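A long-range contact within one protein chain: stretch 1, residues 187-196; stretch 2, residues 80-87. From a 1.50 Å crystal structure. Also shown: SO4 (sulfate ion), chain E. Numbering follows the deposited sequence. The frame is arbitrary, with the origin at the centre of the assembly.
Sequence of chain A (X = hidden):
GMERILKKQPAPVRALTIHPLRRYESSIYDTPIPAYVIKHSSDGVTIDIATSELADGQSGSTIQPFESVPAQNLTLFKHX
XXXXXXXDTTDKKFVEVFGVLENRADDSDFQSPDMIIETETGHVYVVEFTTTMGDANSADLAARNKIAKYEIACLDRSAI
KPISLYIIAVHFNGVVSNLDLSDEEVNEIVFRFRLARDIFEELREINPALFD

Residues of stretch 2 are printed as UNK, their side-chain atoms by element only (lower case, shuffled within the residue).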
# COMPACT_ATOMS: atom_id res chain seq x y z
N ASN A 187 -5.95 4.80 -11.33
CA ASN A 187 -5.52 6.14 -11.70
C ASN A 187 -5.10 6.97 -10.48
O ASN A 187 -4.17 7.78 -10.57
CB ASN A 187 -6.63 6.85 -12.47
CG ASN A 187 -6.74 6.37 -13.90
OD1 ASN A 187 -5.88 5.64 -14.40
ND2 ASN A 187 -7.80 6.78 -14.58
N GLU A 188 -5.78 6.81 -9.34
CA GLU A 188 -5.41 7.60 -8.17
C GLU A 188 -4.03 7.20 -7.66
O GLU A 188 -3.20 8.06 -7.34
CB GLU A 188 -6.47 7.47 -7.07
CG GLU A 188 -6.34 8.52 -5.96
CD GLU A 188 -6.77 9.92 -6.42
OE1 GLU A 188 -7.37 10.03 -7.51
OE2 GLU A 188 -6.49 10.88 -5.69
N ILE A 189 -3.76 5.90 -7.60
CA ILE A 189 -2.44 5.43 -7.19
C ILE A 189 -1.36 5.94 -8.16
O ILE A 189 -0.34 6.50 -7.74
CB ILE A 189 -2.43 3.90 -7.09
CG1 ILE A 189 -3.32 3.46 -5.92
CG2 ILE A 189 -1.01 3.37 -6.94
CD1 ILE A 189 -3.91 2.05 -6.08
N VAL A 190 -1.58 5.75 -9.46
CA VAL A 190 -0.59 6.18 -10.44
C VAL A 190 -0.43 7.70 -10.43
O VAL A 190 0.69 8.22 -10.44
CB VAL A 190 -0.96 5.66 -11.84
CG1 VAL A 190 0.02 6.21 -12.89
CG2 VAL A 190 -0.96 4.14 -11.87
N PHE A 191 -1.54 8.43 -10.37
CA PHE A 191 -1.46 9.90 -10.32
C PHE A 191 -0.63 10.38 -9.13
O PHE A 191 0.22 11.27 -9.26
CB PHE A 191 -2.88 10.48 -10.28
CG PHE A 191 -2.93 11.97 -10.44
CD1 PHE A 191 -2.83 12.80 -9.34
CD2 PHE A 191 -3.09 12.54 -11.70
CE1 PHE A 191 -2.90 14.18 -9.47
CE2 PHE A 191 -3.16 13.92 -11.84
CZ PHE A 191 -3.06 14.74 -10.73
N ARG A 192 -0.88 9.82 -7.94
CA ARG A 192 -0.12 10.21 -6.76
C ARG A 192 1.35 9.82 -6.88
O ARG A 192 2.23 10.55 -6.40
CB ARG A 192 -0.75 9.58 -5.50
CG ARG A 192 -2.14 10.12 -5.17
CD ARG A 192 -2.71 9.49 -3.86
NE ARG A 192 -1.88 9.80 -2.70
CZ ARG A 192 -2.21 10.64 -1.72
NH1 ARG A 192 -3.38 11.27 -1.74
NH2 ARG A 192 -1.37 10.85 -0.72
N PHE A 193 1.63 8.65 -7.49
CA PHE A 193 3.02 8.22 -7.68
C PHE A 193 3.76 9.18 -8.60
O PHE A 193 4.90 9.57 -8.31
CB PHE A 193 3.05 6.79 -8.25
CG PHE A 193 4.44 6.23 -8.46
CD1 PHE A 193 5.37 6.20 -7.43
CD2 PHE A 193 4.79 5.68 -9.69
CE1 PHE A 193 6.63 5.66 -7.63
CE2 PHE A 193 6.05 5.14 -9.89
CZ PHE A 193 6.97 5.13 -8.87
N ARG A 194 3.12 9.58 -9.70
CA ARG A 194 3.78 10.49 -10.63
C ARG A 194 4.10 11.82 -9.96
O ARG A 194 5.20 12.37 -10.14
CB ARG A 194 2.89 10.72 -11.85
CG ARG A 194 2.72 9.48 -12.72
CD ARG A 194 1.78 9.78 -13.87
NE ARG A 194 1.71 8.68 -14.82
CZ ARG A 194 1.04 8.73 -15.96
NH1 ARG A 194 0.38 9.84 -16.29
NH2 ARG A 194 1.02 7.68 -16.77
N LEU A 195 3.17 12.34 -9.17
CA LEU A 195 3.41 13.59 -8.47
C LEU A 195 4.50 13.42 -7.42
O LEU A 195 5.35 14.31 -7.24
CB LEU A 195 2.12 14.09 -7.83
CG LEU A 195 2.26 15.38 -7.04
CD1 LEU A 195 2.74 16.51 -7.96
CD2 LEU A 195 0.94 15.74 -6.38
N ALA A 196 4.51 12.28 -6.73
CA ALA A 196 5.54 12.01 -5.73
C ALA A 196 6.92 11.97 -6.36
O ALA A 196 7.89 12.46 -5.77
CB ALA A 196 5.23 10.71 -4.99
N UNK A 80 5.35 6.51 0.71
CA UNK A 80 4.33 6.93 1.67
C UNK A 80 3.32 7.88 1.04
O UNK A 80 2.12 7.77 1.30
o UNK A 80 6.38 6.90 4.72
o UNK A 80 5.54 5.30 3.47
c UNK A 80 5.69 6.51 3.75
c UNK A 80 5.00 7.55 2.89
N UNK A 81 3.78 8.80 0.19
CA UNK A 81 2.84 9.72 -0.45
C UNK A 81 1.94 8.98 -1.44
O UNK A 81 0.73 9.24 -1.49
c UNK A 81 3.59 10.85 -1.15
c UNK A 81 2.69 11.91 -1.75
c UNK A 81 2.23 11.80 -3.05
c UNK A 81 1.40 12.76 -3.61
c UNK A 81 2.31 13.02 -1.01
c UNK A 81 1.02 13.85 -2.86
c UNK A 81 1.47 13.99 -1.56
N UNK A 82 2.51 8.07 -2.23
CA UNK A 82 1.72 7.38 -3.24
C UNK A 82 0.50 6.71 -2.63
O UNK A 82 -0.61 6.82 -3.17
o UNK A 82 3.61 7.01 -4.70
c UNK A 82 2.58 6.34 -3.96
c UNK A 82 1.73 5.49 -4.89
N UNK A 83 0.68 6.04 -1.50
CA UNK A 83 -0.37 5.20 -0.93
C UNK A 83 -1.05 5.86 0.26
O UNK A 83 -1.84 5.21 0.95
c UNK A 83 0.22 3.84 -0.56
c UNK A 83 0.39 1.72 -3.70
c UNK A 83 2.62 2.40 -3.15
c UNK A 83 1.75 1.71 -3.97
c UNK A 83 -0.09 2.40 -2.58
c UNK A 83 2.12 3.09 -2.03
c UNK A 83 0.77 3.09 -1.74
N UNK A 84 -0.81 7.16 0.46
CA UNK A 84 -1.30 7.86 1.64
C UNK A 84 -2.81 7.91 1.77
O UNK A 84 -3.32 8.08 2.88
N UNK A 85 -3.53 7.80 0.66
CA UNK A 85 -4.98 7.78 0.69
C UNK A 85 -5.54 6.43 1.14
O UNK A 85 -6.73 6.33 1.44
n UNK A 85 -3.90 6.81 -2.04
c UNK A 85 -5.20 7.17 -1.76
c UNK A 85 -5.56 8.14 -0.68
c UNK A 85 -3.89 5.95 -3.03
c UNK A 85 -5.98 6.48 -2.63
n UNK A 85 -5.13 5.72 -3.41
N UNK A 86 -4.70 5.40 1.16
CA UNK A 86 -5.12 4.06 1.55
C UNK A 86 -4.69 3.72 2.96
O UNK A 86 -5.39 3.00 3.67
c UNK A 86 -4.93 3.19 -0.86
c UNK A 86 -6.44 3.10 -1.03
c UNK A 86 -4.23 2.14 -1.69
c UNK A 86 -4.54 3.02 0.60
N UNK A 87 -3.53 4.21 3.38
CA UNK A 87 -3.04 3.90 4.71
C UNK A 87 -1.99 4.94 5.10
O UNK A 87 -1.16 5.33 4.28
c UNK A 87 -2.43 2.50 4.78
S SO4 E . -1.94 7.29 -19.11
O1 SO4 E . -3.03 8.03 -19.72
O2 SO4 E . -0.73 8.10 -19.09
O3 SO4 E . -1.70 6.06 -19.88
O4 SO4 E . -2.33 6.95 -17.75

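Position 80 carries four side-chain atoms, two carbons with the second bearing two oxygens. Its CA-to-CB bond points away from stretch 1, and the side chain makes no contact with that helix. A carboxylate on so short a stem is Asp80.

At position 81 a single carbon leads to a ring of six carbons with no heteroatom. The CB points sideways, but the ring comes nearer to the helix. One ring carbon lies 3.7 Å from Ala196 CB, another lies 4.0 Å from Leu195 CD2, and the guanidinium of Arg192 lies flat over one face. An unsubstituted six-membered ring identifies Phe81.

Position 82 has three side-chain atoms: the CB, branching to one oxygen and one carbon. The oxygen is 3.3 Å from Phe193 CA and lies at the edge of the Phe193 ring; the terminal carbon is 3.7 Å from Ile189 O. A beta-branched side chain with one hydroxyl is Thr82, in the m rotamer. It sits as a knob among Ile189, Arg192, Phe193 and Ala196, where the two backbones come close: Thr82 CA and Phe193 CA are 4.7 Å apart.

Position 83 again shows one carbon and a six-carbon ring. Its CB points away from stretch 1, yet the ring swings back so that one of its carbons reaches within 3.9 Å of Ile189 CG2. The residue is Phe83, the first after the helix to leave helical phi/psi.

Position 84 has no side-chain atoms. Its CA is 3.8 Å from Arg192 NH2, and an ideal CB would lie 2.9 Å from that same NH2, a clash. The residue is Gly84, whose bare backbone leaves room for the guanidinium.

Position 85 has one carbon followed by a five-membered ring of three carbons and two nitrogens. Its CB points toward stretch 1. One ring nitrogen is 3.5 Å from Arg192 CD and the other is 3.8 Å from Ile189 CG1, while Glu188 CG makes an off-centre CH-pi contact, 4.3 Å from the ring centroid. The ring is the imidazole of His85.

Position 86 has four carbons, forked at the second, and one of the terminal carbons lies 4.4 Å from Ile189 CD1. It is Leu86, an exposed residue that contributes modestly.

Position 87 has a lone CB, out of reach of stretch 1, and is Ala87.

The contact centres on Arg192, which binds backbone carbonyls of stretch 2 and stacks on an aromatic ring. Phe81 O accepts hydrogen bonds from Arg192 NH2 at 2.8 Å and from Arg192 NE at 2.9 Å, and also receives the backbone bond from Gly84 N; a weak bond joins Arg192 NE to Thr82 O at 3.3 Å. Meanwhile Arg192 CZ stands 4.7 Å from the Phe81 ring centroid, only 12° off the ring normal, adding a cation-pi interaction. Gly84 C and His85 N cover the opposite guanidinium face. Around these polar contacts, Ile189, Leu195 and Ala196 supply apolar packing, and Thr82 fits into the helix surface.

Stretch 2 (80-87) DFTFGHLA
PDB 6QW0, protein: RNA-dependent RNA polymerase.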